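Local coordinates for protein Two-component system sensor histidine kinase (Bacteroides thetaiotaomicron, PDB 3OTT) that probably senses saccharides through this extracellular region and relays the signal by histidine phosphorylation to control transcription, at residues T418-Y423 against S435-G440; F473-I478 against W486-N491; G439-V444 against N467-M472; Y407-N412 against Y457-N462. All blocks are in the same frame, centred on the assembly; numbering follows the deposited sequence.

Contact 1: T418-Y423 against S435-G440; sequences TNWTYY and STCLGG
The carbonyl oxygen of Trp420 is gripped from 435-440 by two groups. Cys437 N donates a hydrogen bond to Trp420 O at 3.0 Å, arriving nearly along the C=O axis, and Thr436 CA adds a C-H...O contact. Ser435 O is used in the same way: Tyr422 N binds it at 2.8 Å with an N-H...O angle of 171°, while Thr421 CA comes close as a weaker C-H donor. Ser435 N then bonds to Tyr423 O, so Tyr422 and Tyr423 together face the single residue Ser435. The small serine suits this spot, its OG lying only 3.2 Å from Tyr423 CB.

At one end of the ladder the packing turns aromatic. Cys437 SG, anti to the backbone N (chi1 170°), meets the rim of the Trp420 indole in a sulfur-aromatic contact, 3.7 Å from CE3 and near the ring plane. Its CB meanwhile sits 3.5 Å from Tyr422 CE1. Leu438 runs beside the indole, pointing the same way, with CD1 against CZ3. Arg131 of the second subunit packs on both Trp420 and Cys437. Thr421 OG1 donates to Thr418 O at 2.7 Å, tying down the turn before the strand, whereas the buried Thr436 OG1 has no polar partner in the model. Thr421 and Thr436 form the non-hydrogen-bonded pair, and the extra residue at Tyr422 makes a classic beta bulge in the hairpin of the first two strands of a beta-propeller blade.

Contact 2: F473-I478 against W486-N491; sequences FINQII and WVLLYN
Ile474 lays its CG2 methyl against Val487 CG1 at 3.7 Å, on the wholly aliphatic face of an antiparallel hairpin, the first two strands of a propeller blade. Such a face suits a blade packed between others. On it Ile474 CG1 also lies beside Leu489 CD2, and Ile477 and Val487 point the same way; Trp433 and Ser435 of the preceding blade pack on Ile477.

The hairpin contains a classic beta bulge, where Asn475 and Gln476 both face Leu488. Asn475 N bonds to Leu488 O at 2.8 Å, and Gln476 N reaches the same oxygen only weakly. For Leu488, chi1 (-178°) sets CG anti to the backbone N and chi2 (-66°) then places CD1 by Asn475 CB, at a separation too short to be relied on. Regular pairing resumes with Leu488 N to Gln476 O, close to straight at 173°, and at the far end Ile478 and Trp486 exchange a reciprocal pair of backbone bonds.

At the bulge the side chain of Asn475 starts toward 486-491, and its OD1 comes 3.4 Å from Tyr490 CB. Tyr490 N closes this end of the ladder on Phe473 O, and the CB atoms of Phe473 and Tyr490 also meet.

The other face carries Gln476, Ile478, Trp486 and Leu488, and strand 519-524 covers part of it. Trp486 NE1 is bonded to Asp480 OD2, while the edge of the indole faces Ile478 O, which lies 3.8 Å from Trp486 CD1.

Contact 3: G439-V444 against N467-M472; sequences GGIFVV and NGLSGM
Gly440 and Met472 share the one hydrogen bond that joins 439-444 to 467-472. Gly440 N donates to Met472 O at 3.2 Å with an N-H...O angle of 148°. The donor lies in the carbonyl plane and uses a lone pair of the oxygen, although the bond is somewhat long and bent. It fastens the turn between strands 431-436 and 441-445 to the loop leading from the outer strand of one propeller blade, 457-463, to the inner strand of the next, 474-479.

Van der Waals contacts supply the rest. Met472 folds back on itself, bent at both chi2 and chi3, and the last of these torsions (-76°) sets CE against the glycine backbone. The methyl lies 3.3 Å from Gly440 N and 3.4 Å from Gly439 C, with SD farther off, 4.0 Å from Gly440 N. A flexible, unbranched methionine suits this place, since it can curl over bare main chain. Gly440 suits it too: its phi is positive, and it offers the methyl a surface without a side chain. On another side of Gly440, Leu469 CD1 approaches its CA at 4.4 Å. The same methyl meets Ile441 CD1 at 4.2 Å, the two aliphatic side chains crossing at about a right angle.

Polar groups of the loop look elsewhere: Ser470 OG is hydrogen-bonded to Asp496 and Lys507. Across the contact one backbone bond helps to hold Gly440, whose carbonyl oxygen accepts from Thr436 N; cohesion here therefore owes more to burial and shape than to charge.

Contact 4: Y407-N412 against Y457-N462; sequences YNIVDN and YIAEQN
A short parallel ladder between the outer strands of two neighbouring propeller blades sets Ile409 and Val410 against Tyr457 and Ile458. Three backbone bonds hold it: Tyr457 N to Asn408 O at 2.7 Å, Val410 N to Tyr457 O at 3.0 Å, and Ala459 N to Val410 O at 3.1 Å. All are close to straight, the first reaching 175°. Tyr457 thus gives its N-H to one residue and its C=O to another on the opposing strand, the zigzag of a parallel pair, and Ile409 CA adds a C-H...O contact to the same carbonyl.

On one side Ile409 and Tyr457 lie side by side, CG1 near CB, and Ile409 CG2 also meets the methyl of Ala459. A small residue suits this buried place, where Phe442 and Val444 of strand 441-445 pack on the alanine as well. The phenol OH of Tyr457 donates to Glu460 OE2 at 2.9 Å, on the syn lone pair.

Where the ladder ends, Asp411 and Asn462 touch through their CB atoms, their polar ends being engaged by other groups: Asp411 carboxylate oxygens accept from Thr413, Thr415 and Tyr416, and Asn462 ND2 bonds to Gly439 O. On the other side of the sheet branched aliphatics meet, Val410 CG2 lying 3.5 Å from Ile458 CD1, and Ile458 CG2 reaches across to Asn412 CA at 3.6 Å.

From the N terminus, residues 407-412 finish the outer strand of one blade and open contact 4, which joins it to the blade of 421-463. The chain then runs inward to contact 1, a hairpin within that second blade that closes at 435-440, wholly within the span of contact 4. Before that span closes at 457-462, residues 439-444 have opened contact 3, so contacts 3 and 4 cross; contact 3, which shares Gly439 and Gly440 with contact 1, closes at 467-472 and ties the blade to the loop into the next. Contact 2 follows in series as that next blade's hairpin. A Thr436-Ile474 backbone link joins contacts 1 and 2, which both touch the second subunit.

Contact 1: T418-Y423 against S435-G440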
loop_
_atom_site.group_PDB
_atom_site.type_symbol
_atom_site.label_atom_id
_atom_site.label_comp_id
_atom_site.label_asym_id
_atom_site.label_seq_id
_atom_site.Cartn_x
_atom_site.Cartn_y
_atom_site.Cartn_z
ATOM N N THR B 418 -26.402 14.375 21.156
ATOM C CA THR B 418 -25.989 14.551 19.785
ATOM C C THR B 418 -24.941 13.508 19.309
ATOM O O THR B 418 -24.334 13.652 18.256
ATOM C CB THR B 418 -25.507 16.020 19.708
ATOM O OG1 THR B 418 -25.697 16.535 18.418
ATOM C CG2 THR B 418 -24.097 16.158 20.095
ATOM N N ASN B 419 -24.743 12.437 20.074
ATOM C CA ASN B 419 -23.763 11.376 19.741
ATOM C C ASN B 419 -23.830 10.860 18.316
ATOM O O ASN B 419 -22.806 10.725 17.657
ATOM C CB ASN B 419 -23.946 10.160 20.667
ATOM C CG ASN B 419 -23.402 10.405 22.058
ATOM O OD1 ASN B 419 -22.688 11.405 22.317
ATOM N ND2 ASN B 419 -23.744 9.489 22.990
ATOM N N TRP B 420 -25.054 10.563 17.863
ATOM C CA TRP B 420 -25.295 10.117 16.502
ATOM C C TRP B 420 -25.884 11.226 15.644
ATOM O O TRP B 420 -27.079 11.339 15.537
ATOM C CB TRP B 420 -26.215 8.877 16.510
ATOM C CG TRP B 420 -25.594 7.680 17.229
ATOM C CD1 TRP B 420 -24.265 7.521 17.591
ATOM C CD2 TRP B 420 -26.267 6.481 17.643
ATOM N NE1 TRP B 420 -24.090 6.299 18.182
ATOM C CE2 TRP B 420 -25.290 5.632 18.220
ATOM C CE3 TRP B 420 -27.599 6.025 17.554
ATOM C CZ2 TRP B 420 -25.605 4.353 18.740
ATOM C CZ3 TRP B 420 -27.919 4.742 18.064
ATOM C CH2 TRP B 420 -26.915 3.924 18.652
ATOM N N THR B 421 -25.037 12.016 15.014
ATOM C CA THR B 421 -25.438 13.152 14.183
ATOM C C THR B 421 -25.462 12.841 12.703
ATOM O O THR B 421 -24.479 12.308 12.189
ATOM C CB THR B 421 -24.504 14.387 14.466
ATOM O OG1 THR B 421 -24.767 14.809 15.816
ATOM C CG2 THR B 421 -24.899 15.591 13.526
ATOM N N TYR B 422 -26.578 13.156 12.019
ATOM C CA TYR B 422 -26.770 12.784 10.602
ATOM C C TYR B 422 -26.647 13.950 9.670
ATOM O O TYR B 422 -26.266 13.720 8.531
ATOM C CB TYR B 422 -28.145 12.094 10.308
ATOM C CG TYR B 422 -28.089 10.623 10.686
ATOM C CD1 TYR B 422 -27.808 10.240 12.009
ATOM C CD2 TYR B 422 -28.236 9.615 9.715
ATOM C CE1 TYR B 422 -27.707 8.875 12.378
ATOM C CE2 TYR B 422 -28.130 8.232 10.088
ATOM C CZ TYR B 422 -27.869 7.891 11.412
ATOM O OH TYR B 422 -27.776 6.575 11.792
ATOM N N TYR B 423 -26.976 15.168 10.132
ATOM C CA TYR B 423 -27.031 16.322 9.243
ATOM C C TYR B 423 -26.945 17.598 10.062
ATOM O O TYR B 423 -27.398 17.666 11.237
ATOM C CB TYR B 423 -28.347 16.316 8.425
ATOM C CG TYR B 423 -28.242 16.662 6.962
ATOM C CD1 TYR B 423 -27.616 15.784 6.057
ATOM C CD2 TYR B 423 -28.776 17.846 6.465
ATOM C CE1 TYR B 423 -27.515 16.079 4.693
ATOM C CE2 TYR B 423 -28.665 18.155 5.101
ATOM C CZ TYR B 423 -28.047 17.250 4.235
ATOM O OH TYR B 423 -27.924 17.557 2.898
ATOM N N SER B 435 -29.466 17.403 13.087
ATOM C CA SER B 435 -30.374 16.297 13.111
ATOM C C SER B 435 -29.640 15.071 13.644
ATOM O O SER B 435 -28.490 14.827 13.292
ATOM C CB SER B 435 -30.994 16.034 11.725
ATOM O OG SER B 435 -30.128 15.293 10.876
ATOM N N THR B 436 -30.349 14.288 14.439
ATOM C CA THR B 436 -29.795 13.157 15.136
ATOM C C THR B 436 -30.600 11.822 14.893
ATOM O O THR B 436 -31.747 11.832 14.491
ATOM C CB THR B 436 -29.834 13.574 16.619
ATOM O OG1 THR B 436 -28.777 14.535 16.841
ATOM C CG2 THR B 436 -29.604 12.485 17.494
ATOM N N CYS B 437 -29.995 10.682 15.186
ATOM C CA CYS B 437 -30.751 9.479 15.412
ATOM C C CYS B 437 -31.012 9.454 16.936
ATOM O O CYS B 437 -30.097 9.737 17.738
ATOM C CB CYS B 437 -29.925 8.262 14.957
ATOM S SG CYS B 437 -30.561 6.605 15.413
ATOM N N LEU B 438 -32.243 9.205 17.344
ATOM C CA LEU B 438 -32.616 9.081 18.779
ATOM C C LEU B 438 -32.822 10.375 19.574
ATOM O O LEU B 438 -33.575 10.370 20.548
ATOM C CB LEU B 438 -31.684 8.161 19.591
ATOM C CG LEU B 438 -31.662 6.634 19.377
ATOM C CD1 LEU B 438 -30.548 6.104 20.337
ATOM C CD2 LEU B 438 -32.990 5.942 19.677
ATOM N N GLY B 439 -32.198 11.484 19.172
ATOM C CA GLY B 439 -32.433 12.734 19.893
ATOM C C GLY B 439 -33.237 13.791 19.151
ATOM O O GLY B 439 -33.255 14.951 19.535
ATOM N N GLY B 440 -33.907 13.433 18.075
ATOM C CA GLY B 440 -34.593 14.475 17.315
ATOM C C GLY B 440 -33.677 15.527 16.691
ATOM O O GLY B 440 -32.590 15.206 16.219
#

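Contact 2: F473-I478 against W486-N491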
loop_
_atom_site.group_PDB
_atom_site.type_symbol
_atom_site.label_atom_id
_atom_site.label_comp_id
_atom_site.label_asym_id
_atom_site.label_seq_id
_atom_site.Cartn_x
_atom_site.Cartn_y
_atom_site.Cartn_z
ATOM N N PHE B 473 -35.790 9.568 14.759
ATOM C CA PHE B 473 -34.726 9.269 13.791
ATOM C C PHE B 473 -34.819 10.140 12.558
ATOM O O PHE B 473 -35.627 9.906 11.619
ATOM C CB PHE B 473 -34.692 7.796 13.394
ATOM C CG PHE B 473 -35.248 6.905 14.454
ATOM C CD1 PHE B 473 -34.387 6.228 15.337
ATOM C CD2 PHE B 473 -36.639 6.798 14.629
ATOM C CE1 PHE B 473 -34.894 5.421 16.356
ATOM C CE2 PHE B 473 -37.170 6.005 15.643
ATOM C CZ PHE B 473 -36.291 5.299 16.509
ATOM N N ILE B 474 -33.946 11.122 12.560
ATOM C CA ILE B 474 -33.992 12.137 11.521
ATOM C C ILE B 474 -32.774 12.042 10.597
ATOM O O ILE B 474 -31.639 12.082 11.062
ATOM C CB ILE B 474 -34.211 13.502 12.145
ATOM C CG1 ILE B 474 -35.655 13.579 12.662
ATOM C CG2 ILE B 474 -34.241 14.557 11.079
ATOM C CD1 ILE B 474 -35.887 13.296 13.995
ATOM N N ASN B 475 -33.012 11.852 9.303
ATOM C CA ASN B 475 -31.934 11.696 8.337
ATOM C C ASN B 475 -31.345 13.007 7.833
ATOM O O ASN B 475 -30.150 13.104 7.787
ATOM C CB ASN B 475 -32.312 10.780 7.141
ATOM C CG ASN B 475 -32.166 9.226 7.446
ATOM O OD1 ASN B 475 -32.525 8.732 8.518
ATOM N ND2 ASN B 475 -31.675 8.472 6.449
ATOM N N GLN B 476 -32.169 13.953 7.368
ATOM C CA GLN B 476 -31.748 15.211 6.690
ATOM C C GLN B 476 -32.767 16.329 6.985
ATOM O O GLN B 476 -33.991 16.102 7.025
ATOM C CB GLN B 476 -31.767 15.085 5.165
ATOM C CG GLN B 476 -30.617 14.359 4.532
ATOM C CD GLN B 476 -31.059 13.451 3.388
ATOM O OE1 GLN B 476 -31.807 12.508 3.593
ATOM N NE2 GLN B 476 -30.590 13.722 2.206
ATOM N N ILE B 477 -32.251 17.530 7.176
ATOM C CA ILE B 477 -33.071 18.676 7.481
ATOM C C ILE B 477 -32.595 19.732 6.482
ATOM O O ILE B 477 -31.400 19.937 6.367
ATOM C CB ILE B 477 -32.933 19.120 8.965
ATOM C CG1 ILE B 477 -31.446 19.225 9.398
ATOM C CG2 ILE B 477 -33.625 18.126 9.904
ATOM C CD1 ILE B 477 -31.184 19.709 10.840
ATOM N N ILE B 478 -33.520 20.377 5.756
ATOM C CA ILE B 478 -33.178 21.340 4.705
ATOM C C ILE B 478 -34.014 22.653 4.762
ATOM O O ILE B 478 -35.257 22.606 4.770
ATOM C CB ILE B 478 -33.235 20.651 3.309
ATOM C CG1 ILE B 478 -32.481 19.300 3.397
ATOM C CG2 ILE B 478 -32.683 21.590 2.204
ATOM C CD1 ILE B 478 -31.708 18.866 2.245
ATOM N N TRP B 486 -37.418 21.633 6.338
ATOM C CA TRP B 486 -38.062 20.407 5.897
ATOM C C TRP B 486 -37.211 19.250 6.390
ATOM O O TRP B 486 -35.971 19.340 6.397
ATOM C CB TRP B 486 -38.211 20.354 4.366
ATOM C CG TRP B 486 -39.141 21.408 3.838
ATOM C CD1 TRP B 486 -38.834 22.706 3.559
ATOM C CD2 TRP B 486 -40.511 21.252 3.545
ATOM N NE1 TRP B 486 -39.925 23.374 3.122
ATOM C CE2 TRP B 486 -40.985 22.511 3.101
ATOM C CE3 TRP B 486 -41.403 20.183 3.642
ATOM C CZ2 TRP B 486 -42.317 22.732 2.727
ATOM C CZ3 TRP B 486 -42.745 20.389 3.268
ATOM C CH2 TRP B 486 -43.190 21.655 2.809
ATOM N N VAL B 487 -37.892 18.181 6.788
ATOM C CA VAL B 487 -37.292 17.159 7.631
ATOM C C VAL B 487 -37.577 15.778 7.038
ATOM O O VAL B 487 -38.747 15.409 6.858
ATOM C CB VAL B 487 -37.947 17.195 8.985
ATOM C CG1 VAL B 487 -37.374 16.067 9.876
ATOM C CG2 VAL B 487 -37.784 18.549 9.603
ATOM N N LEU B 488 -36.519 15.051 6.714
ATOM C CA LEU B 488 -36.638 13.660 6.288
ATOM C C LEU B 488 -36.411 12.731 7.519
ATOM O O LEU B 488 -35.364 12.818 8.175
ATOM C CB LEU B 488 -35.632 13.429 5.164
ATOM C CG LEU B 488 -35.514 12.076 4.427
ATOM C CD1 LEU B 488 -35.028 11.034 5.397
ATOM C CD2 LEU B 488 -36.827 11.551 3.723
ATOM N N LEU B 489 -37.423 11.922 7.871
ATOM C CA LEU B 489 -37.327 10.919 8.950
ATOM C C LEU B 489 -37.092 9.500 8.416
ATOM O O LEU B 489 -37.495 9.187 7.339
ATOM C CB LEU B 489 -38.563 10.940 9.890
ATOM C CG LEU B 489 -38.859 12.360 10.434
ATOM C CD1 LEU B 489 -39.801 13.151 9.492
ATOM C CD2 LEU B 489 -39.368 12.359 11.820
ATOM N N TYR B 490 -36.419 8.656 9.186
ATOM C CA TYR B 490 -36.104 7.294 8.750
ATOM C C TYR B 490 -37.405 6.462 8.754
ATOM O O TYR B 490 -38.176 6.473 9.743
ATOM C CB TYR B 490 -35.028 6.701 9.671
ATOM C CG TYR B 490 -34.691 5.224 9.436
ATOM C CD1 TYR B 490 -33.900 4.824 8.335
ATOM C CD2 TYR B 490 -35.156 4.211 10.319
ATOM C CE1 TYR B 490 -33.574 3.471 8.107
ATOM C CE2 TYR B 490 -34.832 2.825 10.095
ATOM C CZ TYR B 490 -34.024 2.481 8.990
ATOM O OH TYR B 490 -33.694 1.151 8.741
ATOM N N ASN B 491 -37.651 5.755 7.655
ATOM C CA ASN B 491 -38.819 4.810 7.541
ATOM C C ASN B 491 -40.125 5.314 8.200
ATOM O O ASN B 491 -40.655 4.732 9.133
ATOM C CB ASN B 491 -38.463 3.358 7.969
ATOM C CG ASN B 491 -39.499 2.310 7.443
ATOM O OD1 ASN B 491 -39.959 2.390 6.281
ATOM N ND2 ASN B 491 -39.890 1.356 8.306
#

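Contact 3: G439-V444 against N467-M472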
loop_
_atom_site.group_PDB
_atom_site.type_symbol
_atom_site.label_atom_id
_atom_site.label_comp_id
_atom_site.label_asym_id
_atom_site.label_seq_id
_atom_site.Cartn_x
_atom_site.Cartn_y
_atom_site.Cartn_z
ATOM N N GLY B 439 -32.198 11.484 19.172
ATOM C CA GLY B 439 -32.433 12.734 19.893
ATOM C C GLY B 439 -33.237 13.791 19.151
ATOM O O GLY B 439 -33.255 14.951 19.535
ATOM N N GLY B 440 -33.907 13.433 18.075
ATOM C CA GLY B 440 -34.593 14.475 17.315
ATOM C C GLY B 440 -33.677 15.527 16.691
ATOM O O GLY B 440 -32.590 15.206 16.219
ATOM N N ILE B 441 -34.158 16.780 16.640
ATOM C CA ILE B 441 -33.374 17.906 16.111
ATOM C C ILE B 441 -32.983 18.919 17.223
ATOM O O ILE B 441 -33.773 19.283 18.101
ATOM C CB ILE B 441 -34.165 18.663 14.997
ATOM C CG1 ILE B 441 -34.479 17.732 13.800
ATOM C CG2 ILE B 441 -33.414 19.931 14.535
ATOM C CD1 ILE B 441 -35.766 18.204 12.999
ATOM N N PHE B 442 -31.748 19.361 17.185
ATOM C CA PHE B 442 -31.262 20.364 18.140
ATOM C C PHE B 442 -30.987 21.658 17.371
ATOM O O PHE B 442 -30.441 21.627 16.232
ATOM C CB PHE B 442 -29.934 19.901 18.778
ATOM C CG PHE B 442 -30.060 18.630 19.569
ATOM C CD1 PHE B 442 -30.039 17.369 18.950
ATOM C CD2 PHE B 442 -30.182 18.683 20.947
ATOM C CE1 PHE B 442 -30.159 16.161 19.735
ATOM C CE2 PHE B 442 -30.339 17.489 21.718
ATOM C CZ PHE B 442 -30.309 16.251 21.106
ATOM N N VAL B 443 -31.358 22.780 17.985
ATOM C CA VAL B 443 -31.079 24.095 17.449
ATOM C C VAL B 443 -30.216 24.807 18.473
ATOM O O VAL B 443 -30.659 24.976 19.620
ATOM C CB VAL B 443 -32.345 24.876 17.203
ATOM C CG1 VAL B 443 -32.000 26.240 16.639
ATOM C CG2 VAL B 443 -33.320 24.080 16.268
ATOM N N VAL B 444 -28.979 25.139 18.083
ATOM C CA VAL B 444 -27.941 25.621 18.991
ATOM C C VAL B 444 -27.358 26.966 18.532
ATOM O O VAL B 444 -27.120 27.200 17.327
ATOM C CB VAL B 444 -26.778 24.604 19.036
ATOM C CG1 VAL B 444 -25.501 25.207 19.625
ATOM C CG2 VAL B 444 -27.167 23.311 19.830
ATOM N N ASN B 467 -42.955 17.590 20.919
ATOM C CA ASN B 467 -43.408 18.907 20.465
ATOM C C ASN B 467 -43.638 19.021 18.922
ATOM O O ASN B 467 -43.440 20.085 18.348
ATOM C CB ASN B 467 -42.496 20.038 21.044
ATOM C CG ASN B 467 -41.075 19.953 20.521
ATOM O OD1 ASN B 467 -40.793 19.158 19.633
ATOM N ND2 ASN B 467 -40.169 20.766 21.070
ATOM N N GLY B 468 -44.081 17.931 18.285
ATOM C CA GLY B 468 -44.623 17.965 16.917
ATOM C C GLY B 468 -43.942 17.044 15.910
ATOM O O GLY B 468 -44.534 16.723 14.907
ATOM N N LEU B 469 -42.712 16.611 16.143
ATOM C CA LEU B 469 -42.103 15.665 15.168
ATOM C C LEU B 469 -42.812 14.328 15.088
ATOM O O LEU B 469 -43.444 13.898 16.032
ATOM C CB LEU B 469 -40.633 15.394 15.425
ATOM C CG LEU B 469 -39.634 16.475 15.134
ATOM C CD1 LEU B 469 -38.282 15.866 15.357
ATOM C CD2 LEU B 469 -39.832 16.913 13.708
ATOM N N SER B 470 -42.699 13.718 13.920
ATOM C CA SER B 470 -43.286 12.416 13.589
ATOM C C SER B 470 -42.501 11.239 14.106
ATOM O O SER B 470 -42.969 10.106 13.970
ATOM C CB SER B 470 -43.357 12.279 12.050
ATOM O OG SER B 470 -44.273 13.258 11.492
ATOM N N GLY B 471 -41.305 11.488 14.651
ATOM C CA GLY B 471 -40.346 10.447 15.071
ATOM C C GLY B 471 -39.031 11.035 15.561
ATOM O O GLY B 471 -38.837 12.258 15.524
ATOM N N MET B 472 -38.108 10.175 16.010
ATOM C CA MET B 472 -36.882 10.633 16.665
ATOM C C MET B 472 -35.624 10.373 15.821
ATOM O O MET B 472 -34.541 10.923 16.141
ATOM C CB MET B 472 -36.733 10.035 18.063
ATOM C CG MET B 472 -37.749 10.600 19.087
ATOM S SD MET B 472 -37.586 12.409 19.321
ATOM C CE MET B 472 -36.138 12.557 20.316
#

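Contact 4: Y407-N412 against Y457-N462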
loop_
_atom_site.group_PDB
_atom_site.type_symbol
_atom_site.label_atom_id
_atom_site.label_comp_id
_atom_site.label_asym_id
_atom_site.label_seq_id
_atom_site.Cartn_x
_atom_site.Cartn_y
_atom_site.Cartn_z
ATOM N N TYR B 407 -17.544 18.501 20.096
ATOM C CA TYR B 407 -18.577 19.045 20.977
ATOM C C TYR B 407 -19.609 17.997 21.415
ATOM O O TYR B 407 -20.098 17.195 20.601
ATOM C CB TYR B 407 -19.363 20.200 20.279
ATOM C CG TYR B 407 -18.518 21.317 19.743
ATOM C CD1 TYR B 407 -18.105 22.373 20.574
ATOM C CD2 TYR B 407 -18.105 21.321 18.414
ATOM C CE1 TYR B 407 -17.318 23.396 20.102
ATOM C CE2 TYR B 407 -17.329 22.367 17.910
ATOM C CZ TYR B 407 -16.945 23.408 18.762
ATOM O OH TYR B 407 -16.139 24.417 18.265
ATOM N N ASN B 408 -19.982 18.059 22.676
ATOM C CA ASN B 408 -21.061 17.255 23.269
ATOM C C ASN B 408 -22.297 18.181 23.546
ATOM O O ASN B 408 -22.187 19.132 24.354
ATOM C CB ASN B 408 -20.629 16.711 24.653
ATOM C CG ASN B 408 -19.440 15.752 24.604
ATOM O OD1 ASN B 408 -19.474 14.713 23.900
ATOM N ND2 ASN B 408 -18.378 16.077 25.404
ATOM N N ILE B 409 -23.437 17.871 22.964
ATOM C CA ILE B 409 -24.650 18.674 23.085
ATOM C C ILE B 409 -25.820 17.837 23.590
ATOM O O ILE B 409 -26.081 16.758 23.055
ATOM C CB ILE B 409 -25.007 19.244 21.692
ATOM C CG1 ILE B 409 -23.920 20.235 21.229
ATOM C CG2 ILE B 409 -26.422 19.811 21.655
ATOM C CD1 ILE B 409 -23.968 20.501 19.724
ATOM N N VAL B 410 -26.515 18.316 24.616
ATOM C CA VAL B 410 -27.695 17.637 25.143
ATOM C C VAL B 410 -28.889 18.581 25.184
ATOM O O VAL B 410 -28.699 19.785 25.168
ATOM C CB VAL B 410 -27.467 17.064 26.558
ATOM C CG1 VAL B 410 -26.312 16.049 26.556
ATOM C CG2 VAL B 410 -27.202 18.155 27.545
ATOM N N ASP B 411 -30.117 18.050 25.230
ATOM C CA ASP B 411 -31.279 18.919 25.441
ATOM C C ASP B 411 -31.318 19.427 26.891
ATOM O O ASP B 411 -30.585 18.935 27.759
ATOM C CB ASP B 411 -32.572 18.169 25.059
ATOM C CG ASP B 411 -33.007 17.197 26.136
ATOM O OD1 ASP B 411 -32.203 16.325 26.528
ATOM O OD2 ASP B 411 -34.126 17.353 26.659
ATOM N N ASN B 412 -32.189 20.381 27.178
ATOM C CA ASN B 412 -32.302 20.942 28.558
ATOM C C ASN B 412 -32.680 19.927 29.668
ATOM O O ASN B 412 -32.297 20.126 30.820
ATOM C CB ASN B 412 -33.293 22.132 28.602
ATOM C CG ASN B 412 -34.704 21.734 28.226
ATOM O OD1 ASN B 412 -34.975 21.433 27.080
ATOM N ND2 ASN B 412 -35.604 21.688 29.209
ATOM N N TYR B 457 -22.644 21.052 26.164
ATOM C CA TYR B 457 -23.445 22.222 25.844
ATOM C C TYR B 457 -24.969 21.975 25.931
ATOM O O TYR B 457 -25.482 20.995 25.351
ATOM C CB TYR B 457 -23.099 22.705 24.450
ATOM C CG TYR B 457 -23.670 24.064 24.205
ATOM C CD1 TYR B 457 -23.037 25.202 24.748
ATOM C CD2 TYR B 457 -24.865 24.239 23.496
ATOM C CE1 TYR B 457 -23.550 26.442 24.555
ATOM C CE2 TYR B 457 -25.391 25.503 23.313
ATOM C CZ TYR B 457 -24.712 26.600 23.845
ATOM O OH TYR B 457 -25.193 27.890 23.716
ATOM N N ILE B 458 -25.699 22.868 26.600
ATOM C CA ILE B 458 -27.152 22.744 26.613
ATOM C C ILE B 458 -27.857 23.553 25.492
ATOM O O ILE B 458 -27.799 24.795 25.452
ATOM C CB ILE B 458 -27.793 23.116 27.981
ATOM C CG1 ILE B 458 -26.982 22.585 29.188
ATOM C CG2 ILE B 458 -29.277 22.727 27.990
ATOM C CD1 ILE B 458 -27.050 21.071 29.479
ATOM N N ALA B 459 -28.540 22.835 24.615
ATOM C CA ALA B 459 -29.116 23.377 23.400
ATOM C C ALA B 459 -30.233 24.301 23.741
ATOM O O ALA B 459 -31.039 23.964 24.576
ATOM C CB ALA B 459 -29.685 22.263 22.537
ATOM N N GLU B 460 -30.338 25.414 23.025
ATOM C CA GLU B 460 -31.436 26.360 23.237
ATOM C C GLU B 460 -32.808 25.688 22.955
ATOM O O GLU B 460 -33.783 25.945 23.642
ATOM C CB GLU B 460 -31.248 27.618 22.347
ATOM C CG GLU B 460 -30.193 28.663 22.871
ATOM C CD GLU B 460 -28.712 28.232 22.756
ATOM O OE1 GLU B 460 -28.351 27.235 22.115
ATOM O OE2 GLU B 460 -27.854 28.898 23.346
ATOM N N GLN B 461 -32.869 24.846 21.923
ATOM C CA GLN B 461 -34.140 24.270 21.482
ATOM C C GLN B 461 -33.914 22.851 21.078
ATOM O O GLN B 461 -32.819 22.487 20.589
ATOM C CB GLN B 461 -34.741 25.022 20.264
ATOM C CG GLN B 461 -35.136 26.513 20.502
ATOM C CD GLN B 461 -35.833 27.211 19.265
ATOM O OE1 GLN B 461 -35.495 26.957 18.111
ATOM N NE2 GLN B 461 -36.801 28.079 19.538
ATOM N N ASN B 462 -34.983 22.063 21.169
ATOM C CA ASN B 462 -34.947 20.659 20.681
ATOM C C ASN B 462 -36.293 20.382 20.086
ATOM O O ASN B 462 -37.307 20.853 20.576
ATOM C CB ASN B 462 -34.510 19.689 21.823
ATOM C CG ASN B 462 -34.660 18.169 21.456
ATOM O OD1 ASN B 462 -35.565 17.474 21.992
ATOM N ND2 ASN B 462 -33.775 17.651 20.577
#